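Side-chain contact in SAM dependent methyltransferase (Aquifex aeolicus, PDB 3DH0), which probably transfers methyl groups from S-adenosylmethionine, which is found bound in its pocket, to another molecule: residues Y54-V59 / K88-L93. Residues are numbered along the deposited sequence; the frame is centred on the assembly and turned at random.
Sequences YLSKMV and KNVEVL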
loop_
_atom_site.group_PDB
_atom_site.type_symbol
_atom_site.label_atom_id
_atom_site.label_comp_id
_atom_site.label_asym_id
_atom_site.label_seq_id
_atom_site.Cartn_x
_atom_site.Cartn_y
_atom_site.Cartn_z
ATOM N N TYR A 54 10.282 3.025 -5.766
ATOM C CA TYR A 54 10.606 1.627 -5.559
ATOM C C TYR A 54 9.772 0.714 -6.410
ATOM O O TYR A 54 10.292 -0.024 -7.226
ATOM C CB TYR A 54 10.435 1.298 -4.083
ATOM C CG TYR A 54 11.378 2.103 -3.239
ATOM C CD1 TYR A 54 12.729 1.777 -3.185
ATOM C CD2 TYR A 54 10.948 3.264 -2.585
ATOM C CE1 TYR A 54 13.635 2.576 -2.520
ATOM C CE2 TYR A 54 11.859 4.080 -1.912
ATOM C CZ TYR A 54 13.208 3.721 -1.892
ATOM O OH TYR A 54 14.137 4.525 -1.278
ATOM N N LEU A 55 8.468 0.769 -6.200
ATOM C CA LEU A 55 7.521 -0.021 -6.973
ATOM C C LEU A 55 7.792 0.177 -8.467
ATOM O O LEU A 55 7.789 -0.766 -9.251
ATOM C CB LEU A 55 6.108 0.444 -6.642
ATOM C CG LEU A 55 5.690 0.301 -5.179
ATOM C CD1 LEU A 55 4.409 1.083 -4.933
ATOM C CD2 LEU A 55 5.521 -1.176 -4.833
ATOM N N SER A 56 8.022 1.425 -8.846
ATOM C CA SER A 56 8.298 1.763 -10.226
ATOM C C SER A 56 9.496 0.967 -10.741
ATOM O O SER A 56 9.431 0.305 -11.784
ATOM C CB SER A 56 8.582 3.263 -10.330
ATOM O OG SER A 56 8.737 3.673 -11.668
ATOM N N LYS A 57 10.592 1.037 -9.998
ATOM C CA LYS A 57 11.801 0.353 -10.390
ATOM C C LYS A 57 11.606 -1.145 -10.536
ATOM O O LYS A 57 12.051 -1.739 -11.520
ATOM C CB LYS A 57 12.911 0.612 -9.376
ATOM C CG LYS A 57 14.231 -0.047 -9.754
ATOM C CD LYS A 57 15.192 -0.143 -8.579
ATOM C CE LYS A 57 16.493 -0.835 -8.988
ATOM N NZ LYS A 57 17.393 -1.137 -7.817
ATOM N N MET A 58 10.933 -1.748 -9.558
ATOM C CA MET A 58 10.716 -3.190 -9.538
ATOM C C MET A 58 9.831 -3.818 -10.593
ATOM O O MET A 58 9.925 -5.011 -10.817
ATOM C CB MET A 58 10.223 -3.633 -8.164
ATOM C CG MET A 58 11.353 -3.838 -7.157
ATOM S SD MET A 58 10.870 -4.886 -5.772
ATOM C CE MET A 58 10.718 -6.468 -6.594
ATOM N N VAL A 59 8.965 -3.047 -11.237
ATOM C CA VAL A 59 8.121 -3.623 -12.266
ATOM C C VAL A 59 8.747 -3.320 -13.620
ATOM O O VAL A 59 8.459 -3.973 -14.614
ATOM C CB VAL A 59 6.689 -3.063 -12.193
ATOM C CG1 VAL A 59 6.072 -3.401 -10.845
ATOM C CG2 VAL A 59 6.693 -1.569 -12.433
ATOM N N LYS A 88 8.273 6.992 -15.526
ATOM C CA LYS A 88 7.370 6.834 -16.661
ATOM C C LYS A 88 6.269 5.773 -16.585
ATOM O O LYS A 88 5.266 5.890 -17.272
ATOM C CB LYS A 88 8.198 6.614 -17.928
ATOM C CG LYS A 88 9.226 7.710 -18.170
ATOM C CD LYS A 88 8.627 9.017 -18.717
ATOM C CE LYS A 88 8.355 8.932 -20.218
ATOM N NZ LYS A 88 8.307 10.279 -20.865
ATOM N N ASN A 89 6.434 4.752 -15.758
ATOM C CA ASN A 89 5.424 3.706 -15.672
ATOM C C ASN A 89 4.415 3.890 -14.550
ATOM O O ASN A 89 3.694 2.953 -14.196
ATOM C CB ASN A 89 6.096 2.348 -15.506
ATOM C CG ASN A 89 6.904 2.243 -14.225
ATOM O OD1 ASN A 89 7.434 1.181 -13.907
ATOM N ND2 ASN A 89 7.007 3.343 -13.485
ATOM N N VAL A 90 4.350 5.088 -13.982
ATOM C CA VAL A 90 3.417 5.308 -12.895
ATOM C C VAL A 90 2.247 6.183 -13.268
ATOM O O VAL A 90 2.406 7.244 -13.864
ATOM C CB VAL A 90 4.095 5.929 -11.672
ATOM C CG1 VAL A 90 3.108 5.973 -10.504
ATOM C CG2 VAL A 90 5.320 5.130 -11.309
ATOM N N GLU A 91 1.068 5.717 -12.888
ATOM C CA GLU A 91 -0.168 6.421 -13.154
ATOM C C GLU A 91 -0.818 6.786 -11.803
ATOM O O GLU A 91 -1.260 5.918 -11.057
ATOM C CB GLU A 91 -1.068 5.507 -13.996
ATOM C CG GLU A 91 -2.087 6.205 -14.852
ATOM C CD GLU A 91 -1.477 7.069 -15.939
ATOM O OE1 GLU A 91 -0.835 6.540 -16.863
ATOM O OE2 GLU A 91 -1.645 8.293 -15.876
ATOM N N VAL A 92 -0.844 8.077 -11.488
ATOM C CA VAL A 92 -1.426 8.565 -10.233
ATOM C C VAL A 92 -2.901 8.917 -10.394
ATOM O O VAL A 92 -3.254 9.746 -11.220
ATOM C CB VAL A 92 -0.682 9.814 -9.723
ATOM C CG1 VAL A 92 -1.256 10.249 -8.388
ATOM C CG2 VAL A 92 0.806 9.516 -9.605
ATOM N N LEU A 93 -3.756 8.295 -9.589
ATOM C CA LEU A 93 -5.193 8.525 -9.692
ATOM C C LEU A 93 -5.923 8.951 -8.408
ATOM O O LEU A 93 -5.538 8.594 -7.292
ATOM C CB LEU A 93 -5.868 7.260 -10.244
ATOM C CG LEU A 93 -5.349 6.626 -11.545
ATOM C CD1 LEU A 93 -6.122 5.354 -11.847
ATOM C CD2 LEU A 93 -5.484 7.600 -12.691
#
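The side chain of Asn89 lies against the last turn of helix 52-59, over Ser56 and Val59. Its amide group reaches both the hydroxyl and the backbone carbonyl of Ser56. The CG atom of Asn89 stands 3.5 Å from OG of Ser56. The amide oxygen and nitrogen are probably exchanged in the model, so the individual atom pairs carry little weight. With the amide turned over, both approaches to Ser56 may be hydrogen bonds. The Ser56 hydroxyl extends anti to its own backbone N (chi1 -175°), which brings it to the amide and to Val90. On the Asn89 side, CG sits between the backbone N and the carbonyl carbon (chi1 62°), and the CB bond points at the helix. Val59 meets the same amide through its CG2 branch.

The fold is the Rossmann-like one of SAM-dependent methyltransferases. Asn89 ends the loop after helix 72-85, and strand 90-94 then forms one edge of the sheet within this chain. Helix 52-59 packs on the neighbouring strand 64-69, where Leu55, Val59 and Val90 all touch Val65. Backbone hydrogen bonds also tie Asn89 and Glu91 to Val65.

Val90 sets its CG2 methyl against the Ser56 side chain, 3.9 Å from CB of Ser56. The side chain of Val90 lies about 13 Å from the bound S-adenosylmethionine.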